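K Homology domain-containing protein (Pyrococcus horikoshii, PDB 2E3U) probably binds RNA through two K homology domains and, as an archaeal Dim2p, is considered a processing factor for pre-ribosomal RNA. Local coordinates at residues 61-66 and 111-116; 76-81 and 91-96; 54-59 and 67-72. One frame throughout, in Å; residues are numbered along the deposited sequence.

Contact 1: 61-66 and 111-116; sequences KRTKTK and RLLNEG
Leu-113 lays its forked end against two consecutive side chains, Arg-62 and Thr-63, at the C-terminal end of helix 54-63. One prong, Leu-113 CD1, lies 3.6 Å from Arg-62 CD and 3.9 Å from Arg-62 CB, so it meets the aliphatic part of the arginine. The other, Leu-113 CD2, is 3.6 Å from the methyl Thr-63 CG2. Both partners cross the leucine at about a right angle, which makes this a crossing of hydrocarbon with no hydrogen bond between the segments. It is a small contact, 129 Å² in all, and Leu-113 supplies more than half of it.

Arg-62 starts with CG opposite the carbonyl carbon (chi1 -59°) and continues extended from CG to NE, which brings CD up to Leu-113 CD1 and leads the guanidinium on past that methyl. That charged end belongs to other partners: NE forms a salt bridge with Glu-58, one turn back on the same helix, and the group makes a cation-pi contact with Phe-110. Thr-63 is divided likewise. Its methyl faces the leucine, while OG1 accepts from Thr-65 OG1 at 2.7 Å and bonds to the carbonyl oxygen Ile-59 O, so the buried hydroxyl is satisfied within its own side of the contact. Lys-64 then leaves the helix with a positive phi of 68° and turns the chain into strand 65-69.

Opposite, Leu-113 closes a short 3-10 turn, in which Asn-114 N bonds to Arg-111 O at 2.9 Å. Leu-113 also touches Ile-96 of helix 87-101, and Thr-63 touches Ala-93 of that helix. Arg-111 and Leu-112 rest on Ile-172 of strand 168-173, so the segment between helix 106-109 and strand 118-123 touches helices 54-63 and 87-101 of the first KH domain and strand 168-173 of the second sheet.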
loop_
_atom_site.group_PDB
_atom_site.type_symbol
_atom_site.label_atom_id
_atom_site.label_comp_id
_atom_site.label_asym_id
_atom_site.label_seq_id
_atom_site.Cartn_x
_atom_site.Cartn_y
_atom_site.Cartn_z
ATOM N N LYS A 61 9.381 -11.185 12.249
ATOM C CA LYS A 61 9.365 -11.052 13.697
ATOM C C LYS A 61 8.054 -10.404 14.204
ATOM O O LYS A 61 7.464 -10.861 15.185
ATOM C CB LYS A 61 10.606 -10.271 14.152
ATOM C CG LYS A 61 10.517 -9.668 15.559
ATOM C CD LYS A 61 11.830 -9.100 16.103
ATOM C CE LYS A 61 11.514 -8.190 17.303
ATOM N NZ LYS A 61 12.678 -7.957 18.244
ATOM N N ARG A 62 7.593 -9.363 13.521
ATOM C CA ARG A 62 6.372 -8.656 13.903
ATOM C C ARG A 62 5.053 -9.401 13.633
ATOM O O ARG A 62 4.037 -9.138 14.280
ATOM C CB ARG A 62 6.354 -7.277 13.256
ATOM C CG ARG A 62 7.546 -6.390 13.627
ATOM C CD ARG A 62 7.133 -4.932 13.505
ATOM N NE ARG A 62 8.266 -4.039 13.313
ATOM C CZ ARG A 62 8.182 -2.715 13.262
ATOM N NH1 ARG A 62 9.298 -1.999 13.074
ATOM N NH2 ARG A 62 6.995 -2.109 13.402
ATOM N N THR A 63 5.071 -10.324 12.683
ATOM C CA THR A 63 3.873 -11.096 12.321
ATOM C C THR A 63 3.951 -12.569 12.746
ATOM O O THR A 63 2.916 -13.246 12.854
ATOM C CB THR A 63 3.612 -11.029 10.797
ATOM O OG1 THR A 63 4.735 -11.580 10.087
ATOM C CG2 THR A 63 3.355 -9.569 10.357
ATOM N N LYS A 64 5.168 -13.049 12.994
ATOM C CA LYS A 64 5.428 -14.432 13.400
ATOM C C LYS A 64 5.116 -15.377 12.253
ATOM O O LYS A 64 4.493 -16.437 12.421
ATOM C CB LYS A 64 4.709 -14.810 14.705
ATOM C CG LYS A 64 5.072 -13.911 15.913
ATOM C CD LYS A 64 4.376 -14.364 17.203
ATOM C CE LYS A 64 4.084 -13.177 18.155
ATOM N NZ LYS A 64 2.777 -12.478 17.801
ATOM N N THR A 65 5.586 -14.966 11.072
ATOM C CA THR A 65 5.431 -15.737 9.854
ATOM C C THR A 65 6.790 -15.947 9.202
ATOM O O THR A 65 7.803 -15.339 9.578
ATOM C CB THR A 65 4.499 -15.019 8.850
ATOM O OG1 THR A 65 5.044 -13.721 8.535
ATOM C CG2 THR A 65 3.039 -14.931 9.416
ATOM N N LYS A 66 6.812 -16.802 8.210
ATOM C CA LYS A 66 8.026 -17.037 7.456
ATOM C C LYS A 66 7.697 -16.458 6.104
ATOM O O LYS A 66 6.655 -16.758 5.541
ATOM C CB LYS A 66 8.340 -18.541 7.384
ATOM C CG LYS A 66 9.450 -18.924 6.399
ATOM C CD LYS A 66 9.366 -20.394 5.999
ATOM C CE LYS A 66 9.441 -21.354 7.199
ATOM N NZ LYS A 66 10.776 -21.295 7.876
ATOM N N ARG A 111 2.277 0.153 9.107
ATOM C CA ARG A 111 0.932 0.622 9.505
ATOM C C ARG A 111 -0.123 -0.507 9.487
ATOM O O ARG A 111 -0.982 -0.574 10.368
ATOM C CB ARG A 111 0.455 1.777 8.609
ATOM C CG ARG A 111 -0.820 2.484 9.138
ATOM C CD ARG A 111 -1.352 3.525 8.164
ATOM N NE ARG A 111 -2.670 3.945 8.630
ATOM C CZ ARG A 111 -3.237 5.128 8.407
ATOM N NH1 ARG A 111 -4.427 5.334 8.927
ATOM N NH2 ARG A 111 -2.618 6.095 7.683
ATOM N N LEU A 112 -0.022 -1.404 8.509
ATOM C CA LEU A 112 -0.984 -2.466 8.311
ATOM C C LEU A 112 -1.066 -3.437 9.494
ATOM O O LEU A 112 -2.037 -4.189 9.588
ATOM C CB LEU A 112 -0.681 -3.243 7.042
ATOM C CG LEU A 112 -1.098 -2.551 5.749
ATOM C CD1 LEU A 112 -0.269 -3.180 4.639
ATOM C CD2 LEU A 112 -2.572 -2.769 5.524
ATOM N N LEU A 113 -0.059 -3.428 10.381
ATOM C CA LEU A 113 -0.079 -4.240 11.608
ATOM C C LEU A 113 -1.131 -3.774 12.591
ATOM O O LEU A 113 -1.527 -4.531 13.457
ATOM C CB LEU A 113 1.291 -4.229 12.292
ATOM C CG LEU A 113 2.445 -4.891 11.523
ATOM C CD1 LEU A 113 3.764 -4.622 12.202
ATOM C CD2 LEU A 113 2.169 -6.363 11.474
ATOM N N ASN A 114 -1.575 -2.517 12.473
ATOM C CA ASN A 114 -2.596 -1.971 13.367
ATOM C C ASN A 114 -3.945 -2.596 13.042
ATOM O O ASN A 114 -4.307 -2.779 11.867
ATOM C CB ASN A 114 -2.719 -0.428 13.259
ATOM C CG ASN A 114 -1.411 0.327 13.567
ATOM O OD1 ASN A 114 -1.198 1.447 13.068
ATOM N ND2 ASN A 114 -0.548 -0.266 14.367
ATOM N N GLU A 115 -4.708 -2.917 14.080
ATOM C CA GLU A 115 -6.032 -3.512 13.871
ATOM C C GLU A 115 -7.020 -2.499 13.243
ATOM O O GLU A 115 -6.928 -1.273 13.467
ATOM C CB GLU A 115 -6.553 -4.177 15.168
ATOM C CG GLU A 115 -5.988 -5.639 15.443
ATOM C CD GLU A 115 -4.542 -5.688 16.003
ATOM O OE1 GLU A 115 -3.818 -4.658 16.014
ATOM O OE2 GLU A 115 -4.098 -6.781 16.425
ATOM N N GLY A 116 -7.921 -3.020 12.413
ATOM C CA GLY A 116 -8.811 -2.199 11.614
ATOM C C GLY A 116 -8.143 -1.555 10.414
ATOM O O GLY A 116 -8.771 -0.817 9.693
#

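Contact 2: 76-81 and 91-96; sequences VWITST and WKARDI
Strand 75-80 comes nearest to helix 87-101 at Ile-78 and Arg-94, whose CA atoms are 6.1 Å apart, and Ile-78 points its side chain at the helix. Its chi1 of -56° sets CG1 opposite the carbonyl carbon and leaves CG2 opposite the backbone N, where it meets Ala-93 CB at 3.6 Å, while CD1 reaches the helix backbone at Arg-94 CA, 3.8 Å away. The small alanine and the arginine's first carbons form part of the surface under the isoleucine; Val-90 of the same helix also touches it.

Beyond them the arginine bends at chi3 (60°) and leads its charge away from the strand. Arg-94 NE and NH2 grip Asp-95 side-on, each 2.8 Å from the single oxygen OD1. The oxygen lies in the guanidinium plane, yet both donors come from the same face of the carboxylate, NE 39° out of its plane.

With no hydrogen bond between them, the two segments meet through carbon packing, the central strand of the 1-3-2 sheet lying on the helix that follows it, as in a type I KH core. The salt bridge stays within the helix, where it would favour an ionised Asp-95 and lets Arg-94 contribute hydrocarbon without burying its charge against Ile-78.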
loop_
_atom_site.group_PDB
_atom_site.type_symbol
_atom_site.label_atom_id
_atom_site.label_comp_id
_atom_site.label_asym_id
_atom_site.label_seq_id
_atom_site.Cartn_x
_atom_site.Cartn_y
_atom_site.Cartn_z
ATOM N N VAL A 76 6.586 -14.236 -3.821
ATOM C CA VAL A 76 6.727 -14.300 -2.361
ATOM C C VAL A 76 5.676 -15.192 -1.731
ATOM O O VAL A 76 4.495 -15.089 -2.049
ATOM C CB VAL A 76 6.690 -12.893 -1.674
ATOM C CG1 VAL A 76 7.115 -12.980 -0.183
ATOM C CG2 VAL A 76 7.573 -11.852 -2.446
ATOM N N TRP A 77 6.143 -16.072 -0.841
ATOM C CA TRP A 77 5.312 -16.964 -0.047
ATOM C C TRP A 77 5.299 -16.528 1.427
ATOM O O TRP A 77 6.341 -16.404 2.052
ATOM C CB TRP A 77 5.830 -18.427 -0.159
ATOM C CG TRP A 77 5.710 -19.008 -1.522
ATOM C CD1 TRP A 77 4.707 -19.808 -1.967
ATOM C CD2 TRP A 77 6.641 -18.875 -2.635
ATOM N NE1 TRP A 77 4.923 -20.148 -3.273
ATOM C CE2 TRP A 77 6.104 -19.609 -3.707
ATOM C CE3 TRP A 77 7.870 -18.207 -2.816
ATOM C CZ2 TRP A 77 6.738 -19.693 -4.976
ATOM C CZ3 TRP A 77 8.514 -18.298 -4.071
ATOM C CH2 TRP A 77 7.943 -19.041 -5.133
ATOM N N ILE A 78 4.111 -16.326 1.982
ATOM C CA ILE A 78 3.957 -16.005 3.371
ATOM C C ILE A 78 3.350 -17.205 4.065
ATOM O O ILE A 78 2.217 -17.584 3.788
ATOM C CB ILE A 78 3.116 -14.715 3.608
ATOM C CG1 ILE A 78 3.717 -13.510 2.870
ATOM C CG2 ILE A 78 2.999 -14.423 5.126
ATOM C CD1 ILE A 78 3.208 -13.286 1.392
ATOM N N THR A 79 4.117 -17.817 4.958
ATOM C CA THR A 79 3.680 -19.052 5.595
ATOM C C THR A 79 3.600 -18.929 7.119
ATOM O O THR A 79 4.382 -18.213 7.755
ATOM C CB THR A 79 4.533 -20.293 5.165
ATOM O OG1 THR A 79 5.913 -20.015 5.374
ATOM C CG2 THR A 79 4.383 -20.599 3.703
ATOM N N SER A 80 2.635 -19.627 7.711
ATOM C CA SER A 80 2.490 -19.532 9.147
ATOM C C SER A 80 3.515 -20.468 9.790
ATOM O O SER A 80 4.021 -21.356 9.132
ATOM C CB SER A 80 1.057 -19.878 9.560
ATOM O OG SER A 80 0.807 -21.233 9.319
ATOM N N THR A 81 3.836 -20.223 11.060
ATOM C CA THR A 81 4.716 -21.065 11.861
ATOM C C THR A 81 3.941 -21.479 13.141
ATOM O O THR A 81 2.768 -21.106 13.319
ATOM C CB THR A 81 5.993 -20.313 12.251
ATOM O OG1 THR A 81 5.671 -19.294 13.200
ATOM C CG2 THR A 81 6.659 -19.664 11.050
ATOM N N TRP A 91 -2.328 -12.875 6.640
ATOM C CA TRP A 91 -2.917 -11.871 5.706
ATOM C C TRP A 91 -2.235 -10.519 5.857
ATOM O O TRP A 91 -2.006 -9.849 4.890
ATOM C CB TRP A 91 -4.448 -11.697 5.913
ATOM C CG TRP A 91 -5.201 -12.973 5.865
ATOM C CD1 TRP A 91 -4.867 -14.103 5.150
ATOM C CD2 TRP A 91 -6.435 -13.267 6.532
ATOM N NE1 TRP A 91 -5.811 -15.075 5.338
ATOM C CE2 TRP A 91 -6.783 -14.604 6.188
ATOM C CE3 TRP A 91 -7.278 -12.538 7.389
ATOM C CZ2 TRP A 91 -7.940 -15.245 6.697
ATOM C CZ3 TRP A 91 -8.418 -13.173 7.918
ATOM C CH2 TRP A 91 -8.737 -14.516 7.564
ATOM N N LYS A 92 -1.896 -10.153 7.094
ATOM C CA LYS A 92 -1.270 -8.891 7.373
ATOM C C LYS A 92 0.162 -8.843 6.878
ATOM O O LYS A 92 0.600 -7.820 6.328
ATOM C CB LYS A 92 -1.368 -8.574 8.884
ATOM C CG LYS A 92 -2.726 -7.917 9.305
ATOM C CD LYS A 92 -2.694 -7.561 10.809
ATOM C CE LYS A 92 -3.931 -6.810 11.273
ATOM N NZ LYS A 92 -4.368 -5.706 10.354
ATOM N N ALA A 93 0.908 -9.930 7.089
ATOM C CA ALA A 93 2.234 -10.034 6.491
ATOM C C ALA A 93 2.149 -9.986 4.965
ATOM O O ALA A 93 2.966 -9.345 4.331
ATOM C CB ALA A 93 2.977 -11.309 6.955
ATOM N N ARG A 94 1.157 -10.659 4.381
ATOM C CA ARG A 94 1.018 -10.656 2.942
ATOM C C ARG A 94 0.753 -9.233 2.414
ATOM O O ARG A 94 1.323 -8.801 1.402
ATOM C CB ARG A 94 -0.136 -11.582 2.525
ATOM C CG ARG A 94 -0.486 -11.443 1.023
ATOM C CD ARG A 94 -1.931 -11.756 0.714
ATOM N NE ARG A 94 -2.840 -10.876 1.415
ATOM C CZ ARG A 94 -4.048 -11.242 1.853
ATOM N NH1 ARG A 94 -4.469 -12.475 1.687
ATOM N NH2 ARG A 94 -4.837 -10.363 2.473
ATOM N N ASP A 95 -0.125 -8.515 3.120
ATOM C CA ASP A 95 -0.525 -7.180 2.751
ATOM C C ASP A 95 0.633 -6.195 2.915
ATOM O O ASP A 95 0.765 -5.284 2.125
ATOM C CB ASP A 95 -1.743 -6.755 3.570
ATOM C CG ASP A 95 -3.001 -7.479 3.153
ATOM O OD1 ASP A 95 -3.010 -8.210 2.123
ATOM O OD2 ASP A 95 -4.014 -7.323 3.856
ATOM N N ILE A 96 1.483 -6.407 3.901
ATOM C CA ILE A 96 2.694 -5.606 4.058
ATOM C C ILE A 96 3.646 -5.794 2.888
ATOM O O ILE A 96 4.161 -4.808 2.339
ATOM C CB ILE A 96 3.434 -5.947 5.383
ATOM C CG1 ILE A 96 2.616 -5.452 6.563
ATOM C CG2 ILE A 96 4.875 -5.369 5.391
ATOM C CD1 ILE A 96 3.074 -6.067 7.916
#

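Contact 3: 54-59 and 67-72; sequences QTKKEI and ITIDSE
The flat group touched across this contact is the peptide carbonyl of Ile-67, and Lys-56 meets it end-on, at neither face: Lys-56 NZ is 3.1 Å from Ile-67 O, with a C=O...N angle of 163°. A second flat group, the Asp-70 carboxylate, receives Glu-72 N on the anti side of OD2 at 3.2 Å, an Asx turn.

Lys-56 reaches its acceptor with CG opposite the backbone N (chi1 -161°) and a bend at chi3. On the way its chain slides past two isoleucines: CG is 3.9 Å from Ile-67 CG2, and CD is 3.8 Å from Ile-69 CD1. Deeper in, Ile-59 crosses Ile-67 at about a right angle; the 3.2 Å between Ile-59 CG2 and Ile-67 CD1 is tighter than usual for two carbons, and doubtful.

Helix 54-63 and strand 65-69 run roughly antiparallel, the axes of the short segments inclined at 148° and 9.5 Å apart at their closest. This is the helix-turn-strand step of a type I KH fold, just after the GxxG loop. Val-76 of the adjacent strand 75-80 touches Ile-67 and Ile-69, Leu-48 of helix 42-49 touches Ile-59 and Ile-69, and Ile-96 and Ile-100 of helix 87-101 touch Ile-59.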
loop_
_atom_site.group_PDB
_atom_site.type_symbol
_atom_site.label_atom_id
_atom_site.label_comp_id
_atom_site.label_asym_id
_atom_site.label_seq_id
_atom_site.Cartn_x
_atom_site.Cartn_y
_atom_site.Cartn_z
ATOM N N GLN A 54 17.402 -7.548 6.709
ATOM C CA GLN A 54 16.918 -6.919 7.937
ATOM C C GLN A 54 15.428 -6.591 7.899
ATOM O O GLN A 54 14.750 -6.749 8.917
ATOM C CB GLN A 54 17.716 -5.652 8.246
ATOM C CG GLN A 54 18.326 -5.589 9.648
ATOM C CD GLN A 54 19.672 -6.290 9.743
ATOM O OE1 GLN A 54 19.733 -7.517 9.818
ATOM N NE2 GLN A 54 20.758 -5.514 9.758
ATOM N N THR A 55 14.925 -6.152 6.741
ATOM C CA THR A 55 13.512 -5.788 6.589
ATOM C C THR A 55 12.640 -7.056 6.561
ATOM O O THR A 55 11.711 -7.175 7.366
ATOM C CB THR A 55 13.279 -4.887 5.353
ATOM O OG1 THR A 55 14.099 -3.715 5.464
ATOM C CG2 THR A 55 11.808 -4.478 5.195
ATOM N N LYS A 56 12.956 -7.987 5.652
ATOM C CA LYS A 56 12.338 -9.325 5.631
ATOM C C LYS A 56 12.199 -9.908 7.042
ATOM O O LYS A 56 11.100 -10.319 7.431
ATOM C CB LYS A 56 13.137 -10.330 4.783
ATOM C CG LYS A 56 12.293 -11.582 4.366
ATOM C CD LYS A 56 13.135 -12.738 3.793
ATOM C CE LYS A 56 13.419 -13.743 4.869
ATOM N NZ LYS A 56 13.762 -15.038 4.316
ATOM N N LYS A 57 13.305 -9.936 7.783
ATOM C CA LYS A 57 13.300 -10.432 9.161
ATOM C C LYS A 57 12.497 -9.591 10.143
ATOM O O LYS A 57 12.011 -10.118 11.145
ATOM C CB LYS A 57 14.715 -10.610 9.707
ATOM C CG LYS A 57 15.351 -11.902 9.298
ATOM C CD LYS A 57 14.969 -13.082 10.218
ATOM C CE LYS A 57 16.101 -14.133 10.244
ATOM N NZ LYS A 57 16.028 -15.055 11.430
ATOM N N GLU A 58 12.377 -8.295 9.874
ATOM C CA GLU A 58 11.539 -7.453 10.700
ATOM C C GLU A 58 10.080 -7.790 10.506
ATOM O O GLU A 58 9.324 -7.826 11.458
ATOM C CB GLU A 58 11.790 -5.952 10.442
ATOM C CG GLU A 58 12.496 -5.255 11.556
ATOM C CD GLU A 58 11.668 -5.211 12.834
ATOM O OE1 GLU A 58 10.434 -5.338 12.744
ATOM O OE2 GLU A 58 12.248 -5.044 13.927
ATOM N N ILE A 59 9.681 -8.013 9.261
ATOM C CA ILE A 59 8.322 -8.514 8.968
ATOM C C ILE A 59 8.037 -9.886 9.579
ATOM O O ILE A 59 6.989 -10.083 10.197
ATOM C CB ILE A 59 7.990 -8.514 7.440
ATOM C CG1 ILE A 59 8.261 -7.136 6.816
ATOM C CG2 ILE A 59 6.526 -8.965 7.216
ATOM C CD1 ILE A 59 8.499 -7.165 5.275
ATOM N N ILE A 67 8.584 -15.607 5.610
ATOM C CA ILE A 67 8.517 -15.051 4.262
ATOM C C ILE A 67 9.596 -15.686 3.396
ATOM O O ILE A 67 10.767 -15.736 3.779
ATOM C CB ILE A 67 8.621 -13.488 4.349
ATOM C CG1 ILE A 67 7.333 -12.990 5.056
ATOM C CG2 ILE A 67 8.845 -12.861 2.979
ATOM C CD1 ILE A 67 7.442 -11.669 5.712
ATOM N N THR A 68 9.199 -16.226 2.250
ATOM C CA THR A 68 10.164 -16.835 1.357
ATOM C C THR A 68 10.136 -16.055 0.061
ATOM O O THR A 68 9.081 -15.904 -0.536
ATOM C CB THR A 68 9.855 -18.328 1.092
ATOM O OG1 THR A 68 9.758 -19.021 2.340
ATOM C CG2 THR A 68 10.975 -18.976 0.231
ATOM N N ILE A 69 11.292 -15.557 -0.376
ATOM C CA ILE A 69 11.337 -14.726 -1.575
ATOM C C ILE A 69 12.094 -15.402 -2.726
ATOM O O ILE A 69 13.187 -15.930 -2.536
ATOM C CB ILE A 69 11.931 -13.352 -1.285
ATOM C CG1 ILE A 69 11.219 -12.701 -0.086
ATOM C CG2 ILE A 69 11.840 -12.441 -2.559
ATOM C CD1 ILE A 69 11.877 -11.457 0.412
ATOM N N ASP A 70 11.501 -15.407 -3.915
ATOM C CA ASP A 70 12.267 -15.726 -5.125
ATOM C C ASP A 70 12.801 -14.389 -5.694
ATOM O O ASP A 70 12.025 -13.547 -6.141
ATOM C CB ASP A 70 11.338 -16.411 -6.115
ATOM C CG ASP A 70 12.059 -17.152 -7.201
ATOM O OD1 ASP A 70 11.526 -18.225 -7.586
ATOM O OD2 ASP A 70 13.115 -16.681 -7.700
ATOM N N SER A 71 14.115 -14.201 -5.669
ATOM C CA SER A 71 14.744 -12.958 -6.134
ATOM C C SER A 71 14.734 -12.803 -7.654
ATOM O O SER A 71 14.926 -11.698 -8.170
ATOM C CB SER A 71 16.186 -12.855 -5.614
ATOM O OG SER A 71 16.208 -12.333 -4.286
ATOM N N GLU A 72 14.517 -13.902 -8.373
ATOM C CA GLU A 72 14.483 -13.856 -9.826
ATOM C C GLU A 72 13.101 -13.521 -10.384
ATOM O O GLU A 72 12.988 -12.948 -11.474
ATOM C CB GLU A 72 14.988 -15.171 -10.422
ATOM C CG GLU A 72 16.522 -15.279 -10.528
ATOM C CD GLU A 72 16.972 -16.351 -11.509
ATOM O OE1 GLU A 72 16.191 -16.692 -12.436
ATOM O OE2 GLU A 72 18.119 -16.846 -11.372
#

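How the contacts relate
All three contacts involve the N-terminal KH domain. Contacts 2 and 3 share its antiparallel sheet, with centres about 10 Å apart: Thr-68 N and Trp-77 O, at 2.9 Å, join their neighbouring strands. Contact 1, centred about 9 Å from contact 2, is joined to it by two hydrogen bonds, Lys-66 O with Thr-79 N at 2.8 Å in the same sheet, and Leu-112 O with Lys-92 NZ at 2.9 Å. Contacts 1 and 3 use successive parts of helix 54-63 and strand 65-69, about 14 Å apart between centres. In KH relatives the nucleic acid lies in a groove bordered by the GxxG loop, which here immediately precedes helix 54-63; RNA probably binds likewise.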